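Long-range contact in peptide amidase (Stenotrophomonas maltophilia, PDB 1M22), which probably hydrolyses amide bonds, as a peptide amidase of the amidase signature family: residues N176-I190 with I217-R229. Numbering follows the deposited sequence.
Sequences NLASVAIGTETDGSI and ISFSQDTAGPMAR
Strands 180-185 and 223-228 pair antiparallel through six backbone hydrogen bonds, two each at Ala181 with Met227, Gly183 with Gly225 and Glu185 with Thr223. Met227 and Ile190 pack over the two glycines. Met227 SD lies 3.8 Å from Gly183 CA; the bend at chi3 (86°) then turns CE to the Ile190 carbonyl, 3.5 Å from Ile190 O. Ile190 CD1 sits 3.6 Å from Gly225 N. On the face of Ile182 and Pro226, Ile182 CG2 meets Ala224 CB at 4.1 Å, and helix 231-241 packs there through Val237. The strands are central in the mixed sheet of the amidase signature fold. Strand 180-185 leads into the loop with the nucleophile Ser189, which hydrogen-bonds Ser165. Thr184 OG1 hydrogen-bonds catalytic Lys86 NZ. The Glu185 carboxylate holds this loop, with OE1 taking Ile190 N at 2.8 Å. Past the strand, Thr186 OG1 donates to Asp222 OD1 at 2.7 Å. Ser218 N reaches that oxygen from the opposite face of the carboxylate. Gln221, extended beyond CG, gives NE2 to Thr186 O at 3.0 Å. At the other end, Arg229 NH1 donates to Ala178 O at 3.1 Å, the oxygen lying at the guanidinium edge, near its plane. A water over one guanidinium face links Arg229 N to Ser179 O.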
loop_
_atom_site.group_PDB
_atom_site.type_symbol
_atom_site.label_atom_id
_atom_site.label_comp_id
_atom_site.label_asym_id
_atom_site.label_seq_id
_atom_site.Cartn_x
_atom_site.Cartn_y
_atom_site.Cartn_z
ATOM N N ASN A 176 -9.317 9.027 8.776
ATOM C CA ASN A 176 -10.693 8.992 8.293
ATOM C C ASN A 176 -11.009 10.076 7.256
ATOM O O ASN A 176 -12.065 10.720 7.305
ATOM C CB ASN A 176 -11.680 9.067 9.467
ATOM C CG ASN A 176 -11.728 7.775 10.271
ATOM O OD1 ASN A 176 -11.095 7.654 11.323
ATOM N ND2 ASN A 176 -12.473 6.799 9.772
ATOM N N LEU A 177 -10.094 10.257 6.306
ATOM C CA LEU A 177 -10.276 11.224 5.229
ATOM C C LEU A 177 -10.975 10.567 4.038
ATOM O O LEU A 177 -11.321 11.231 3.065
ATOM C CB LEU A 177 -8.930 11.793 4.777
ATOM C CG LEU A 177 -8.078 12.497 5.834
ATOM C CD1 LEU A 177 -6.867 13.118 5.156
ATOM C CD2 LEU A 177 -8.887 13.570 6.548
ATOM N N ALA A 178 -11.153 9.251 4.119
ATOM C CA ALA A 178 -11.834 8.477 3.086
ATOM C C ALA A 178 -12.177 7.125 3.694
ATOM O O ALA A 178 -11.704 6.792 4.778
ATOM C CB ALA A 178 -10.936 8.292 1.869
ATOM N N SER A 179 -13.005 6.349 3.004
ATOM C CA SER A 179 -13.378 5.030 3.500
ATOM C C SER A 179 -12.186 4.087 3.419
ATOM O O SER A 179 -11.841 3.426 4.397
ATOM C CB SER A 179 -14.534 4.462 2.677
ATOM O OG SER A 179 -14.749 3.096 2.980
ATOM N N VAL A 180 -11.568 4.041 2.242
ATOM C CA VAL A 180 -10.412 3.188 1.983
ATOM C C VAL A 180 -9.493 3.895 0.991
ATOM O O VAL A 180 -9.840 4.948 0.450
ATOM C CB VAL A 180 -10.846 1.833 1.376
ATOM C CG1 VAL A 180 -11.670 1.047 2.385
ATOM C CG2 VAL A 180 -11.655 2.066 0.104
ATOM N N ALA A 181 -8.327 3.312 0.744
ATOM C CA ALA A 181 -7.373 3.890 -0.194
ATOM C C ALA A 181 -6.556 2.808 -0.882
ATOM O O ALA A 181 -6.527 1.655 -0.445
ATOM C CB ALA A 181 -6.438 4.860 0.529
ATOM N N ILE A 182 -5.905 3.191 -1.975
ATOM C CA ILE A 182 -5.054 2.278 -2.724
ATOM C C ILE A 182 -3.622 2.792 -2.649
ATOM O O ILE A 182 -3.366 3.992 -2.826
ATOM C CB ILE A 182 -5.438 2.206 -4.226
ATOM C CG1 ILE A 182 -6.920 1.866 -4.395
ATOM C CG2 ILE A 182 -4.574 1.159 -4.924
ATOM C CD1 ILE A 182 -7.317 0.521 -3.834
ATOM N N GLY A 183 -2.696 1.885 -2.368
ATOM C CA GLY A 183 -1.292 2.245 -2.333
ATOM C C GLY A 183 -0.565 1.311 -3.282
ATOM O O GLY A 183 -1.200 0.521 -3.981
ATOM N N THR A 184 0.759 1.422 -3.345
ATOM C CA THR A 184 1.552 0.521 -4.174
ATOM C C THR A 184 2.807 0.164 -3.399
ATOM O O THR A 184 3.264 0.928 -2.545
ATOM C CB THR A 184 1.983 1.123 -5.555
ATOM O OG1 THR A 184 3.006 2.108 -5.365
ATOM C CG2 THR A 184 0.800 1.733 -6.281
ATOM N N GLU A 185 3.347 -1.016 -3.681
ATOM C CA GLU A 185 4.555 -1.459 -3.011
ATOM C C GLU A 185 5.547 -2.076 -3.978
ATOM O O GLU A 185 5.175 -2.814 -4.895
ATOM C CB GLU A 185 4.241 -2.486 -1.907
ATOM C CG GLU A 185 5.514 -3.046 -1.243
ATOM C CD GLU A 185 5.313 -3.594 0.169
ATOM O OE1 GLU A 185 4.392 -3.135 0.883
ATOM O OE2 GLU A 185 6.108 -4.469 0.580
ATOM N N THR A 186 6.813 -1.741 -3.767
ATOM C CA THR A 186 7.915 -2.296 -4.536
ATOM C C THR A 186 8.704 -3.057 -3.464
ATOM O O THR A 186 9.067 -4.214 -3.648
ATOM C CB THR A 186 8.739 -1.188 -5.201
ATOM O OG1 THR A 186 7.907 -0.501 -6.149
ATOM C CG2 THR A 186 9.943 -1.777 -5.924
ATOM N N ASP A 187 8.952 -2.398 -2.334
ATOM C CA ASP A 187 9.604 -3.036 -1.192
ATOM C C ASP A 187 9.291 -2.253 0.085
ATOM O O ASP A 187 10.015 -1.325 0.461
ATOM C CB ASP A 187 11.123 -3.161 -1.361
ATOM C CG ASP A 187 11.740 -4.089 -0.316
ATOM O OD1 ASP A 187 11.202 -4.167 0.809
ATOM O OD2 ASP A 187 12.761 -4.747 -0.604
ATOM N N GLY A 188 8.185 -2.630 0.723
ATOM C CA GLY A 188 7.752 -2.010 1.963
ATOM C C GLY A 188 6.781 -0.845 1.859
ATOM O O GLY A 188 6.187 -0.458 2.870
ATOM N N SER A 189 6.581 -0.311 0.655
ATOM C CA SER A 189 5.725 0.864 0.472
ATOM C C SER A 189 4.246 0.796 0.832
ATOM O O SER A 189 3.574 1.830 0.840
ATOM C CB SER A 189 5.881 1.412 -0.943
ATOM O OG SER A 189 7.111 2.112 -1.059
ATOM N N ILE A 190 3.720 -0.398 1.086
ATOM C CA ILE A 190 2.336 -0.501 1.536
ATOM C C ILE A 190 2.337 -0.895 3.010
ATOM O O ILE A 190 1.802 -0.175 3.851
ATOM C CB ILE A 190 1.510 -1.559 0.757
ATOM C CG1 ILE A 190 1.114 -1.007 -0.616
ATOM C CG2 ILE A 190 0.247 -1.933 1.553
ATOM C CD1 ILE A 190 0.441 -2.024 -1.513
ATOM N N ILE A 217 8.333 1.110 -10.941
ATOM C CA ILE A 217 9.694 1.010 -10.450
ATOM C C ILE A 217 10.128 -0.348 -10.998
ATOM O O ILE A 217 10.976 -0.418 -11.877
ATOM C CB ILE A 217 9.854 0.978 -8.913
ATOM C CG1 ILE A 217 9.522 2.344 -8.308
ATOM C CG2 ILE A 217 11.312 0.634 -8.575
ATOM C CD1 ILE A 217 9.685 2.399 -6.798
ATOM N N SER A 218 9.485 -1.417 -10.533
ATOM C CA SER A 218 9.843 -2.779 -10.932
ATOM C C SER A 218 8.692 -3.686 -11.384
ATOM O O SER A 218 7.749 -3.927 -10.628
ATOM C CB SER A 218 10.557 -3.438 -9.751
ATOM O OG SER A 218 10.666 -4.839 -9.898
ATOM N N PHE A 219 8.761 -4.217 -12.598
ATOM C CA PHE A 219 7.693 -5.112 -13.019
ATOM C C PHE A 219 7.786 -6.430 -12.253
ATOM O O PHE A 219 6.803 -7.159 -12.136
ATOM C CB PHE A 219 7.719 -5.345 -14.538
ATOM C CG PHE A 219 9.038 -5.808 -15.074
ATOM C CD1 PHE A 219 9.492 -7.100 -14.841
ATOM C CD2 PHE A 219 9.817 -4.953 -15.842
ATOM C CE1 PHE A 219 10.708 -7.534 -15.372
ATOM C CE2 PHE A 219 11.033 -5.377 -16.376
ATOM C CZ PHE A 219 11.478 -6.666 -16.141
ATOM N N SER A 220 8.958 -6.732 -11.705
ATOM C CA SER A 220 9.128 -7.958 -10.938
ATOM C C SER A 220 8.512 -7.892 -9.539
ATOM O O SER A 220 8.028 -8.908 -9.031
ATOM C CB SER A 220 10.617 -8.301 -10.797
ATOM O OG SER A 220 11.182 -8.681 -12.042
ATOM N N GLN A 221 8.504 -6.708 -8.927
ATOM C CA GLN A 221 8.005 -6.565 -7.557
ATOM C C GLN A 221 6.806 -5.650 -7.329
ATOM O O GLN A 221 6.122 -5.777 -6.318
ATOM C CB GLN A 221 9.157 -6.097 -6.653
ATOM C CG GLN A 221 10.372 -7.017 -6.717
ATOM C CD GLN A 221 11.547 -6.590 -5.846
ATOM O OE1 GLN A 221 12.646 -7.126 -5.984
ATOM N NE2 GLN A 221 11.324 -5.639 -4.943
ATOM N N ASP A 222 6.553 -4.735 -8.256
ATOM C CA ASP A 222 5.464 -3.771 -8.113
ATOM C C ASP A 222 4.063 -4.342 -8.024
ATOM O O ASP A 222 3.712 -5.276 -8.736
ATOM C CB ASP A 222 5.421 -2.811 -9.304
ATOM C CG ASP A 222 6.484 -1.730 -9.267
ATOM O OD1 ASP A 222 7.432 -1.800 -8.460
ATOM O OD2 ASP A 222 6.356 -0.794 -10.089
ATOM N N THR A 223 3.253 -3.753 -7.154
ATOM C CA THR A 223 1.846 -4.103 -7.086
ATOM C C THR A 223 1.067 -3.107 -6.264
ATOM O O THR A 223 1.565 -2.558 -5.278
ATOM C CB THR A 223 1.558 -5.510 -6.521
ATOM O OG1 THR A 223 0.146 -5.761 -6.613
ATOM C CG2 THR A 223 1.987 -5.619 -5.068
ATOM N N ALA A 224 -0.153 -2.848 -6.706
ATOM C CA ALA A 224 -1.046 -1.971 -5.978
ATOM C C ALA A 224 -1.682 -2.861 -4.915
ATOM O O ALA A 224 -1.663 -4.094 -5.016
ATOM C CB ALA A 224 -2.114 -1.406 -6.903
ATOM N N GLY A 225 -2.241 -2.239 -3.889
ATOM C CA GLY A 225 -2.873 -3.002 -2.835
ATOM C C GLY A 225 -3.731 -2.102 -1.981
ATOM O O GLY A 225 -3.533 -0.885 -1.960
ATOM N N PRO A 226 -4.695 -2.670 -1.252
ATOM C CA PRO A 226 -5.580 -1.879 -0.397
ATOM C C PRO A 226 -4.977 -1.452 0.931
ATOM O O PRO A 226 -4.105 -2.121 1.489
ATOM C CB PRO A 226 -6.769 -2.809 -0.198
ATOM C CG PRO A 226 -6.110 -4.149 -0.123
ATOM C CD PRO A 226 -5.087 -4.091 -1.248
ATOM N N MET A 227 -5.458 -0.317 1.418
ATOM C CA MET A 227 -5.064 0.230 2.707
ATOM C C MET A 227 -6.402 0.620 3.330
ATOM O O MET A 227 -7.213 1.323 2.719
ATOM C CB MET A 227 -4.115 1.407 2.500
ATOM C CG MET A 227 -2.838 0.933 1.797
ATOM S SD MET A 227 -1.576 2.163 1.440
ATOM C CE MET A 227 -0.655 2.194 2.986
ATOM N N ALA A 228 -6.638 0.124 4.538
ATOM C CA ALA A 228 -7.908 0.329 5.212
ATOM C C ALA A 228 -7.747 0.224 6.712
ATOM O O ALA A 228 -6.717 -0.222 7.205
ATOM C CB ALA A 228 -8.902 -0.722 4.729
ATOM N N ARG A 229 -8.780 0.620 7.445
ATOM C CA ARG A 229 -8.712 0.555 8.895
ATOM C C ARG A 229 -8.996 -0.848 9.414
ATOM O O ARG A 229 -8.657 -1.171 10.554
ATOM C CB ARG A 229 -9.694 1.553 9.510
ATOM C CG ARG A 229 -9.300 3.008 9.289
ATOM C CD ARG A 229 -10.395 3.950 9.766
ATOM N NE ARG A 229 -11.629 3.762 9.007
ATOM C CZ ARG A 229 -11.862 4.285 7.807
ATOM N NH1 ARG A 229 -10.951 5.048 7.215
ATOM N NH2 ARG A 229 -13.006 4.026 7.187
HETATM O O HOH W 1 -11.080 1.427 6.100
#